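Local coordinates for protein thiosulfate reductase (Thermus thermophilus, PDB 2VPZ) that binds a [4Fe-4S] cluster and a molybdenum-bearing molybdopterin guanine dinucleotide cofactor and probably acts as an oxidoreductase on sulfur compounds, at residues D490-V495 with P500-R505; Q549-D554 with L564-K569; G617-L622 with K657-K662. All coordinates share one frame; numbering follows the deposited sequence.

Contact 1. Residues D490-V495 with P500-R505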
loop_
_atom_site.group_PDB
_atom_site.type_symbol
_atom_site.label_atom_id
_atom_site.label_comp_id
_atom_site.label_asym_id
_atom_site.label_seq_id
_atom_site.Cartn_x
_atom_site.Cartn_y
_atom_site.Cartn_z
ATOM N N ASP A 490 34.152 -36.446 -16.203
ATOM C CA ASP A 490 33.077 -37.419 -16.469
ATOM C C ASP A 490 32.847 -37.464 -17.998
ATOM O O ASP A 490 33.200 -36.514 -18.703
ATOM C CB ASP A 490 31.736 -37.062 -15.772
ATOM C CG ASP A 490 31.598 -37.662 -14.349
ATOM O OD1 ASP A 490 31.768 -38.889 -14.208
ATOM O OD2 ASP A 490 31.313 -36.907 -13.395
ATOM N N ASP A 491 32.313 -38.584 -18.497
ATOM C CA ASP A 491 31.971 -38.742 -19.929
ATOM C C ASP A 491 30.945 -37.576 -20.161
ATOM O O ASP A 491 30.270 -37.148 -19.212
ATOM C CB ASP A 491 31.316 -40.147 -20.150
ATOM C CG ASP A 491 31.048 -40.486 -21.661
ATOM O OD1 ASP A 491 31.339 -39.656 -22.547
ATOM O OD2 ASP A 491 30.534 -41.607 -21.930
ATOM N N PHE A 492 30.860 -37.068 -21.383
ATOM C CA PHE A 492 29.966 -35.956 -21.740
ATOM C C PHE A 492 28.500 -36.114 -21.390
ATOM O O PHE A 492 27.982 -37.229 -21.271
ATOM C CB PHE A 492 30.058 -35.585 -23.233
ATOM C CG PHE A 492 31.445 -35.320 -23.753
ATOM C CD1 PHE A 492 32.290 -36.392 -24.067
ATOM C CD2 PHE A 492 31.907 -34.020 -23.929
ATOM C CE1 PHE A 492 33.589 -36.180 -24.538
ATOM C CE2 PHE A 492 33.214 -33.781 -24.402
ATOM C CZ PHE A 492 34.060 -34.873 -24.698
ATOM N N VAL A 493 27.842 -34.965 -21.261
ATOM C CA VAL A 493 26.418 -34.862 -20.938
ATOM C C VAL A 493 25.662 -34.294 -22.161
ATOM O O VAL A 493 25.828 -33.122 -22.548
ATOM C CB VAL A 493 26.211 -33.975 -19.643
ATOM C CG1 VAL A 493 24.729 -33.614 -19.459
ATOM C CG2 VAL A 493 26.756 -34.742 -18.398
ATOM N N LEU A 494 24.848 -35.148 -22.786
ATOM C CA LEU A 494 24.059 -34.767 -23.966
ATOM C C LEU A 494 22.625 -34.402 -23.588
ATOM O O LEU A 494 21.963 -35.156 -22.881
ATOM C CB LEU A 494 24.060 -35.907 -25.028
ATOM C CG LEU A 494 25.346 -36.676 -25.403
ATOM C CD1 LEU A 494 25.148 -37.545 -26.675
ATOM C CD2 LEU A 494 26.509 -35.687 -25.611
ATOM N N VAL A 495 22.130 -33.259 -24.051
ATOM C CA VAL A 495 20.760 -32.856 -23.748
ATOM C C VAL A 495 19.855 -32.624 -24.979
ATOM O O VAL A 495 20.137 -31.743 -25.809
ATOM C CB VAL A 495 20.717 -31.544 -22.827
ATOM C CG1 VAL A 495 19.266 -31.252 -22.361
ATOM C CG2 VAL A 495 21.663 -31.702 -21.622
ATOM N N PRO A 500 19.703 -28.892 -29.435
ATOM C CA PRO A 500 20.504 -29.913 -28.735
ATOM C C PRO A 500 21.897 -29.437 -28.333
ATOM O O PRO A 500 22.507 -28.704 -29.097
ATOM C CB PRO A 500 20.603 -31.080 -29.723
ATOM C CG PRO A 500 19.553 -30.834 -30.770
ATOM C CD PRO A 500 19.370 -29.313 -30.803
ATOM N N PHE A 501 22.418 -29.839 -27.174
ATOM C CA PHE A 501 23.757 -29.436 -26.788
ATOM C C PHE A 501 24.572 -30.485 -26.025
ATOM O O PHE A 501 24.032 -31.484 -25.533
ATOM C CB PHE A 501 23.760 -28.052 -26.070
ATOM C CG PHE A 501 22.908 -27.984 -24.792
ATOM C CD1 PHE A 501 23.497 -28.120 -23.524
ATOM C CD2 PHE A 501 21.520 -27.779 -24.861
ATOM C CE1 PHE A 501 22.722 -28.056 -22.334
ATOM C CE2 PHE A 501 20.721 -27.710 -23.689
ATOM C CZ PHE A 501 21.326 -27.851 -22.421
ATOM N N ILE A 502 25.875 -30.260 -25.941
ATOM C CA ILE A 502 26.824 -31.153 -25.290
ATOM C C ILE A 502 27.618 -30.390 -24.209
ATOM O O ILE A 502 28.127 -29.292 -24.469
ATOM C CB ILE A 502 27.804 -31.756 -26.380
ATOM C CG1 ILE A 502 26.999 -32.425 -27.488
ATOM C CG2 ILE A 502 28.808 -32.739 -25.730
ATOM C CD1 ILE A 502 27.809 -32.825 -28.750
ATOM N N GLN A 503 27.704 -30.947 -23.002
ATOM C CA GLN A 503 28.456 -30.295 -21.918
ATOM C C GLN A 503 29.663 -31.120 -21.454
ATOM O O GLN A 503 29.634 -32.345 -21.522
ATOM C CB GLN A 503 27.561 -30.002 -20.707
ATOM C CG GLN A 503 26.104 -29.668 -20.989
ATOM C CD GLN A 503 25.353 -29.127 -19.773
ATOM O OE1 GLN A 503 24.768 -28.046 -19.817
ATOM N NE2 GLN A 503 25.381 -29.880 -18.676
ATOM N N LEU A 504 30.701 -30.437 -20.973
ATOM C CA LEU A 504 31.928 -31.062 -20.464
ATOM C C LEU A 504 32.366 -30.503 -19.085
ATOM O O LEU A 504 32.408 -29.283 -18.895
ATOM C CB LEU A 504 33.121 -30.908 -21.452
ATOM C CG LEU A 504 34.460 -31.678 -21.285
ATOM C CD1 LEU A 504 35.531 -30.849 -20.545
ATOM C CD2 LEU A 504 34.212 -33.015 -20.553
ATOM N N ARG A 505 32.651 -31.397 -18.134
ATOM C CA ARG A 505 33.144 -31.015 -16.814
ATOM C C ARG A 505 34.620 -31.453 -16.692
ATOM O O ARG A 505 35.012 -32.585 -17.054
ATOM C CB ARG A 505 32.296 -31.562 -15.636
ATOM C CG ARG A 505 32.580 -32.996 -15.143
ATOM C CD ARG A 505 32.171 -33.232 -13.657
ATOM N NE ARG A 505 30.827 -32.774 -13.325
ATOM C CZ ARG A 505 29.805 -33.537 -12.936
ATOM N NH1 ARG A 505 29.955 -34.842 -12.818
ATOM N NH2 ARG A 505 28.612 -32.990 -12.673
HETATM O O HOH W 1 31.799 -34.444 -19.012
#

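Contact 2. Residues Q549-D554 with L564-K569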
loop_
_atom_site.group_PDB
_atom_site.type_symbol
_atom_site.label_atom_id
_atom_site.label_comp_id
_atom_site.label_asym_id
_atom_site.label_seq_id
_atom_site.Cartn_x
_atom_site.Cartn_y
_atom_site.Cartn_z
ATOM N N GLN A 549 37.258 -35.705 -31.828
ATOM C CA GLN A 549 37.811 -35.883 -33.198
ATOM C C GLN A 549 36.608 -35.875 -34.152
ATOM O O GLN A 549 36.544 -35.094 -35.121
ATOM C CB GLN A 549 38.502 -37.246 -33.317
ATOM C CG GLN A 549 40.018 -37.188 -33.364
ATOM C CD GLN A 549 40.694 -38.430 -32.782
ATOM O OE1 GLN A 549 40.165 -39.545 -32.895
ATOM N NE2 GLN A 549 41.864 -38.247 -32.173
ATOM N N SER A 550 35.672 -36.779 -33.869
ATOM C CA SER A 550 34.428 -36.928 -34.620
ATOM C C SER A 550 33.761 -35.600 -34.911
ATOM O O SER A 550 33.359 -35.314 -36.031
ATOM C CB SER A 550 33.392 -37.774 -33.858
ATOM O OG SER A 550 32.096 -37.168 -33.887
ATOM N N LEU A 551 33.610 -34.760 -33.903
ATOM C CA LEU A 551 32.886 -33.539 -34.183
ATOM C C LEU A 551 33.663 -32.403 -34.833
ATOM O O LEU A 551 33.076 -31.469 -35.372
ATOM C CB LEU A 551 32.125 -33.051 -32.940
ATOM C CG LEU A 551 30.938 -33.974 -32.588
ATOM C CD1 LEU A 551 30.255 -33.491 -31.292
ATOM C CD2 LEU A 551 29.935 -34.028 -33.768
ATOM N N GLY A 552 34.984 -32.483 -34.807
ATOM C CA GLY A 552 35.760 -31.411 -35.378
ATOM C C GLY A 552 36.531 -30.594 -34.363
ATOM O O GLY A 552 36.891 -29.442 -34.626
ATOM N N LEU A 553 36.771 -31.154 -33.181
ATOM C CA LEU A 553 37.544 -30.516 -32.091
ATOM C C LEU A 553 38.354 -31.516 -31.234
ATOM O O LEU A 553 38.277 -32.739 -31.433
ATOM C CB LEU A 553 36.643 -29.664 -31.158
ATOM C CG LEU A 553 35.130 -29.602 -31.433
ATOM C CD1 LEU A 553 34.344 -29.875 -30.147
ATOM C CD2 LEU A 553 34.720 -28.245 -32.040
ATOM N N ASP A 554 39.132 -30.965 -30.295
ATOM C CA ASP A 554 39.998 -31.675 -29.335
ATOM C C ASP A 554 39.714 -31.201 -27.867
ATOM O O ASP A 554 38.935 -30.269 -27.658
ATOM C CB ASP A 554 41.467 -31.444 -29.681
ATOM C CG ASP A 554 41.801 -29.991 -29.918
ATOM O OD1 ASP A 554 42.899 -29.542 -29.516
ATOM O OD2 ASP A 554 40.937 -29.307 -30.498
ATOM N N LEU A 564 28.421 -27.177 -26.027
ATOM C CA LEU A 564 28.337 -27.132 -27.497
ATOM C C LEU A 564 26.853 -27.321 -27.987
ATOM O O LEU A 564 26.211 -28.340 -27.638
ATOM C CB LEU A 564 29.315 -28.163 -28.180
ATOM C CG LEU A 564 29.519 -28.218 -29.731
ATOM C CD1 LEU A 564 31.013 -28.299 -30.140
ATOM C CD2 LEU A 564 28.737 -29.413 -30.340
ATOM N N VAL A 565 26.310 -26.314 -28.695
ATOM C CA VAL A 565 24.947 -26.287 -29.284
ATOM C C VAL A 565 25.052 -26.620 -30.793
ATOM O O VAL A 565 25.921 -26.098 -31.529
ATOM C CB VAL A 565 24.169 -24.879 -29.152
ATOM C CG1 VAL A 565 22.648 -25.065 -29.488
ATOM C CG2 VAL A 565 24.327 -24.306 -27.734
ATOM N N GLN A 566 24.164 -27.525 -31.204
ATOM C CA GLN A 566 24.035 -28.054 -32.541
ATOM C C GLN A 566 22.704 -27.721 -33.197
ATOM O O GLN A 566 21.762 -27.270 -32.538
ATOM C CB GLN A 566 24.151 -29.571 -32.503
ATOM C CG GLN A 566 25.440 -30.148 -32.040
ATOM C CD GLN A 566 25.472 -31.609 -32.372
ATOM O OE1 GLN A 566 24.400 -32.159 -32.663
ATOM N NE2 GLN A 566 26.638 -32.242 -32.354
ATOM N N ARG A 567 22.583 -27.960 -34.495
ATOM C CA ARG A 567 21.316 -27.650 -35.096
ATOM C C ARG A 567 20.341 -28.823 -35.131
ATOM O O ARG A 567 20.704 -29.968 -35.459
ATOM C CB ARG A 567 21.452 -27.034 -36.497
ATOM C CG ARG A 567 20.224 -26.209 -36.889
ATOM C CD ARG A 567 20.390 -25.640 -38.294
ATOM N NE ARG A 567 21.548 -24.742 -38.390
ATOM C CZ ARG A 567 22.704 -25.007 -38.998
ATOM N NH1 ARG A 567 22.918 -26.166 -39.606
ATOM N NH2 ARG A 567 23.670 -24.084 -38.993
ATOM N N GLY A 568 19.098 -28.508 -34.767
ATOM C CA GLY A 568 18.004 -29.455 -34.740
ATOM C C GLY A 568 16.659 -28.880 -35.128
ATOM O O GLY A 568 16.564 -27.915 -35.911
ATOM N N LYS A 569 15.602 -29.467 -34.598
ATOM C CA LYS A 569 14.245 -29.028 -34.881
ATOM C C LYS A 569 13.216 -29.028 -33.747
ATOM O O LYS A 569 13.334 -29.887 -32.804
ATOM C CB LYS A 569 13.573 -29.854 -35.996
ATOM C CG LYS A 569 14.385 -30.146 -37.292
ATOM C CD LYS A 569 13.661 -31.047 -38.344
ATOM C CE LYS A 569 14.628 -31.614 -39.410
ATOM N NZ LYS A 569 15.142 -32.994 -39.090
#

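Contact 3. Residues G617-L622 with K657-K662. With MGD (2-amino-5,6-dimercapto-7-methyl-3,7,8a,9-tetrahydro-8-oxa-1,3,9,10-tetraaza-anthracen-4-one guanosine dinucleotide), chain I.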
loop_
_atom_site.group_PDB
_atom_site.type_symbol
_atom_site.label_atom_id
_atom_site.label_comp_id
_atom_site.label_asym_id
_atom_site.label_seq_id
_atom_site.Cartn_x
_atom_site.Cartn_y
_atom_site.Cartn_z
ATOM N N GLY A 617 -9.152 -40.950 12.352
ATOM C CA GLY A 617 -8.043 -40.707 13.275
ATOM C C GLY A 617 -6.713 -40.580 12.508
ATOM O O GLY A 617 -5.663 -40.225 13.072
ATOM N N PHE A 618 -6.756 -40.853 11.204
ATOM C CA PHE A 618 -5.586 -40.825 10.301
ATOM C C PHE A 618 -5.640 -39.768 9.177
ATOM O O PHE A 618 -6.689 -39.187 8.929
ATOM C CB PHE A 618 -5.391 -42.202 9.643
ATOM C CG PHE A 618 -4.844 -43.279 10.560
ATOM C CD1 PHE A 618 -5.675 -43.958 11.448
ATOM C CD2 PHE A 618 -3.487 -43.616 10.516
ATOM C CE1 PHE A 618 -5.175 -44.949 12.283
ATOM C CE2 PHE A 618 -2.960 -44.609 11.335
ATOM C CZ PHE A 618 -3.798 -45.282 12.222
ATOM N N TYR A 619 -4.507 -39.535 8.516
ATOM C CA TYR A 619 -4.406 -38.583 7.390
ATOM C C TYR A 619 -3.587 -39.166 6.235
ATOM O O TYR A 619 -2.710 -39.988 6.475
ATOM C CB TYR A 619 -3.755 -37.272 7.819
ATOM C CG TYR A 619 -4.490 -36.556 8.911
ATOM C CD1 TYR A 619 -4.224 -36.834 10.256
ATOM C CD2 TYR A 619 -5.499 -35.633 8.607
ATOM C CE1 TYR A 619 -4.943 -36.217 11.281
ATOM C CE2 TYR A 619 -6.235 -35.006 9.618
ATOM C CZ TYR A 619 -5.952 -35.301 10.955
ATOM O OH TYR A 619 -6.680 -34.687 11.954
ATOM N N ARG A 620 -3.861 -38.771 4.988
ATOM C CA ARG A 620 -3.035 -39.258 3.898
ATOM C C ARG A 620 -1.691 -38.488 4.041
ATOM O O ARG A 620 -1.681 -37.301 4.351
ATOM C CB ARG A 620 -3.666 -39.001 2.518
ATOM C CG ARG A 620 -2.960 -39.725 1.352
ATOM C CD ARG A 620 -3.654 -39.455 0.003
ATOM N NE ARG A 620 -5.057 -39.864 -0.033
ATOM C CZ ARG A 620 -5.513 -41.098 -0.252
ATOM N NH1 ARG A 620 -4.674 -42.104 -0.467
ATOM N NH2 ARG A 620 -6.831 -41.322 -0.258
ATOM N N LEU A 621 -0.574 -39.198 3.844
ATOM C CA LEU A 621 0.792 -38.686 3.967
ATOM C C LEU A 621 1.243 -38.149 2.595
ATOM O O LEU A 621 1.490 -38.949 1.686
ATOM C CB LEU A 621 1.739 -39.802 4.415
ATOM C CG LEU A 621 3.058 -39.598 5.193
ATOM C CD1 LEU A 621 4.136 -40.599 4.715
ATOM C CD2 LEU A 621 3.530 -38.151 5.031
ATOM N N LEU A 622 1.298 -36.813 2.422
ATOM C CA LEU A 622 1.728 -36.225 1.153
ATOM C C LEU A 622 3.207 -35.815 1.403
ATOM O O LEU A 622 3.641 -35.712 2.549
ATOM C CB LEU A 622 0.817 -35.061 0.728
ATOM C CG LEU A 622 -0.720 -35.309 0.582
ATOM C CD1 LEU A 622 -1.464 -34.037 0.081
ATOM C CD2 LEU A 622 -0.986 -36.494 -0.374
ATOM N N LYS A 657 -6.334 -27.945 16.173
ATOM C CA LYS A 657 -7.069 -27.373 17.311
ATOM C C LYS A 657 -7.893 -28.432 18.075
ATOM O O LYS A 657 -7.921 -28.418 19.309
ATOM C CB LYS A 657 -7.950 -26.192 16.875
ATOM C CG LYS A 657 -8.349 -25.195 17.971
ATOM C CD LYS A 657 -9.584 -24.390 17.543
ATOM C CE LYS A 657 -10.148 -23.493 18.667
ATOM N NZ LYS A 657 -9.175 -22.422 19.100
ATOM N N ARG A 658 -8.574 -29.325 17.352
ATOM C CA ARG A 658 -9.354 -30.404 17.985
ATOM C C ARG A 658 -8.330 -31.325 18.669
ATOM O O ARG A 658 -8.508 -31.712 19.835
ATOM C CB ARG A 658 -10.195 -31.188 16.983
ATOM C CG ARG A 658 -11.194 -32.124 17.663
ATOM C CD ARG A 658 -11.580 -33.236 16.683
ATOM N NE ARG A 658 -11.549 -32.712 15.325
ATOM C CZ ARG A 658 -10.978 -33.280 14.256
ATOM N NH1 ARG A 658 -10.355 -34.444 14.332
ATOM N NH2 ARG A 658 -11.018 -32.633 13.083
ATOM N N LEU A 659 -7.252 -31.688 17.960
ATOM C CA LEU A 659 -6.161 -32.453 18.577
ATOM C C LEU A 659 -5.730 -31.307 19.581
ATOM O O LEU A 659 -6.389 -30.293 19.600
ATOM C CB LEU A 659 -5.069 -32.774 17.519
ATOM C CG LEU A 659 -5.684 -33.597 16.352
ATOM C CD1 LEU A 659 -4.610 -34.084 15.373
ATOM C CD2 LEU A 659 -6.467 -34.797 16.912
ATOM N N GLY A 660 -4.731 -31.444 20.456
ATOM C CA GLY A 660 -4.451 -30.297 21.319
ATOM C C GLY A 660 -3.082 -29.761 20.963
ATOM O O GLY A 660 -2.188 -29.627 21.813
ATOM N N LEU A 661 -2.903 -29.430 19.691
ATOM C CA LEU A 661 -1.602 -29.007 19.152
ATOM C C LEU A 661 -1.419 -27.549 18.773
ATOM O O LEU A 661 -2.272 -26.968 18.123
ATOM C CB LEU A 661 -1.275 -29.907 17.930
ATOM C CG LEU A 661 -1.412 -31.437 18.094
ATOM C CD1 LEU A 661 -1.448 -32.165 16.722
ATOM C CD2 LEU A 661 -0.268 -31.966 18.985
ATOM N N LYS A 662 -0.320 -26.920 19.156
ATOM C CA LYS A 662 -0.123 -25.545 18.738
ATOM C C LYS A 662 1.184 -25.290 18.001
ATOM O O LYS A 662 1.969 -26.214 17.738
ATOM C CB LYS A 662 -0.386 -24.535 19.861
ATOM C CG LYS A 662 0.076 -24.939 21.263
ATOM C CD LYS A 662 -0.932 -24.510 22.345
ATOM C CE LYS A 662 -2.248 -25.312 22.243
ATOM N NZ LYS A 662 -3.379 -24.725 23.046
HETATM P PB MGD I . 4.640 -33.720 -7.755
HETATM O O1B MGD I . 4.571 -35.013 -7.044
HETATM O O2B MGD I . 3.914 -33.518 -8.987
HETATM O O3B MGD I . 6.235 -33.633 -7.850
HETATM O O3A MGD I . 8.626 -32.763 -7.874
HETATM P PA MGD I . 7.290 -32.799 -8.711
HETATM O O1A MGD I . 7.702 -33.448 -9.949
HETATM O O2A MGD I . 6.836 -31.434 -8.918
HETATM O "O5'" MGD I . 4.209 -32.565 -6.805
HETATM C "C5'" MGD I . 4.290 -32.474 -5.381
HETATM C "C4'" MGD I . 2.942 -31.835 -5.091
HETATM O "O4'" MGD I . 2.044 -32.881 -5.422
HETATM C "C3'" MGD I . 2.602 -31.466 -3.623
HETATM O "O3'" MGD I . 2.074 -30.117 -3.530
HETATM C "C2'" MGD I . 1.490 -32.459 -3.199
HETATM O "O2'" MGD I . 0.437 -31.734 -2.575
HETATM C "C1'" MGD I . 0.913 -32.864 -4.532
HETATM N N9 MGD I . -0.081 -33.971 -4.588
HETATM C C8 MGD I . -0.136 -35.064 -3.763
HETATM N N7 MGD I . -1.178 -35.882 -4.083
HETATM C C5 MGD I . -1.823 -35.291 -5.122
HETATM C C6 MGD I . -3.054 -35.576 -5.889
HETATM O O6 MGD I . -3.642 -36.634 -5.643
HETATM N N1 MGD I . -3.420 -34.744 -6.863
HETATM C C2 MGD I . -2.742 -33.593 -7.122
HETATM N N2 MGD I . -3.164 -32.757 -8.137
HETATM N N3 MGD I . -1.600 -33.251 -6.449
HETATM C C4 MGD I . -1.100 -34.040 -5.460
HETATM C C10 MGD I . 9.621 -33.751 -7.712
HETATM C C11 MGD I . 10.690 -33.373 -8.686
HETATM O O11 MGD I . 11.302 -32.160 -8.223
HETATM C C12 MGD I . 11.650 -34.535 -9.049
HETATM S S12 MGD I . 11.074 -36.033 -9.557
HETATM C C13 MGD I . 13.026 -34.421 -8.994
HETATM S S13 MGD I . 14.025 -35.695 -9.523
HETATM C C14 MGD I . 13.676 -33.156 -8.495
HETATM N N15 MGD I . 14.200 -33.196 -7.180
HETATM C C16 MGD I . 14.363 -32.052 -6.441
HETATM C C17 MGD I . 14.953 -31.991 -5.057
HETATM O O17 MGD I . 15.394 -33.048 -4.524
HETATM N N18 MGD I . 15.088 -30.775 -4.427
HETATM C C19 MGD I . 14.588 -29.671 -5.040
HETATM N N19 MGD I . 14.659 -28.541 -4.365
HETATM N N20 MGD I . 13.990 -29.612 -6.277
HETATM C C21 MGD I . 13.912 -30.772 -7.000
HETATM N N22 MGD I . 13.337 -30.827 -8.191
HETATM C C23 MGD I . 12.714 -32.003 -8.701
#

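Contact 1. Residues D490-V495 with P500-R505
V495 lies over one face of the F501 ring, with its CB 4.0 Å from the ring centroid and 19° off the normal. At the rim of that ring, in its plane, is Q503 CD. H497, in the turn, meets F501 edge-to-face. The two strands, 493-495 and 501-503, form a beta hairpin. F501 CG stands between the backbone N and the carbonyl carbon (chi1 59°), and this lays the ring alongside V495.

V493 with Q503 and V495 with F501 are hydrogen-bonded antiparallel pairs, each with two backbone bonds. L494 and I502 make the non-hydrogen-bonded pair between them; their side chains run side by side, with L494 CD2 3.7 Å from I502 CG2. F492 meets two residues of 500-505 obliquely: CD2 is 3.8 Å from I502 CG2, and CE2 is 4.0 Å from L504 CG. The ring also touches L544 and L548 of helix 540-551. An alanine at F492 would remove the ring, which would probably open a gap between the hairpin and that helix and leave L504 poorly packed.

Beyond the paired residues, D490 OD2 comes to the guanidinium edge of R505 in a salt bridge. The same OD2 also pairs with R488. Its exact place is doubtful, so both bonds share the doubt. R505 also pairs with E45. The side chain of R505 lies about 6 Å from that of the cluster ligand C44. Q503 NE2 hydrogen-bonds R50 O and lies 3.9 Å from V493 CG1.

Contact 2. Residues Q549-D554 with L564-K569
L553 and L564 meet tip to tip, and this is the tight part of the contact. L553 CD1 lies 3.7 Å from L564 CD1, and L553 CD2 lies 4.2 Å from the same methyl. L564 CG is anti to the backbone N (chi1 -174°), which carries its branch across to L553. In L553, CG almost eclipses the backbone N (chi1 1°), so its side chain appears strained. M558 of helix 555-560 touches both leucines and adds a third apolar group.

The rest is looser. L551 CD1 is 4.5 Å from L564 CD2. L551 also crosses Q566 at about a right angle, with its two methyls, CD1 and CD2, each 4.0 Å from Q566 NE2. That amide nitrogen is held by a hydrogen bond to Y370 O, so the leucine merely packs against a group fixed by another partner.

The contact joins the end of helix 540-551 to strand 563-565, at the edge of a three-stranded antiparallel sheet. G552 ends the helix in a Schellman motif with positive phi. Its N bonds back to Q549 O at 3.1 Å. A side chain at G552 would press on the carbonyl oxygen of L551, so glycine suits the turn. One residue on, the CB of L553 points toward 564-569. G552 and Q549 are exposed and make the solvent side. I502 of the neighbouring strand touches L551, L564 and Q566 and backs the packed side.

No hydrogen bond or salt bridge crosses between 549-554 and 564-569. The contact therefore depends on van der Waals packing of leucine methyls, on each other and on the Q566 amide. Backbone bonds of L564 to I502 and Q566 to P500, and Q566 NE2 to Y370 O, help to place L564 and Q566.

Contact 3. Residues G617-L622 with K657-K662
Y619 reaches from strand 619-624 to the end of helix 653-658, where L659 comes to meet it from the opposite direction. The CB of Y619 points toward 657-662 but is still 8.2 Å from L659 CD1. CG is anti to the carbonyl carbon (chi1 -60°), and from there the ring runs out toward L659. By the outer ring atoms the gap has narrowed: Y619 CE1 is 4.6 Å and CZ 4.8 Å from L659 CD1. The side chain also touches V693 on the neighbouring strand.

The strand belongs to the mixed six-stranded sheet of the molybdopterin dinucleotide binding domain, whose sequence family belongs to the double-psi beta-barrel clan. At the tip, OH lies 4.0 Å from L659 CD1. It also lies 4.4 Å from R658 NH1, without a bond between them. E655 supplies the polar link: its OE1 hydrogen-bonds Y619 OH, and its OE2 makes a salt bridge to R658 NH2. One carboxylate thus holds both groups, and probably keeps the guanidinium beside the tyrosine.

At the far end of the segment, L622 lines the dinucleotide pocket. Its CD2 is 3.8 Å from N7 of the MGD guanine, and its CD1 is 4.0 Å from O2' of the ribose.

How the contacts relate
Contacts 1 and 2 share a sheet; contact 3 belongs to another. Strand 501-503 lies between 493-495 and 563-565, and backbone bonds probably join I502 to L564 and P500 to Q566. I502 CD1 also packs 3.6 Å from L551 CD1. Contact 1 is buried and mixes backbone bonding with an ionic end near the iron-sulfur cluster. Contact 2 is a surface contact, mostly apolar, with no hydrogen bond between its segments. Contact 3 is partly buried and small, and its polar link runs through a third residue. It lies on the opposite side of the chain's centre, its centre about 47 Å from that of contact 1.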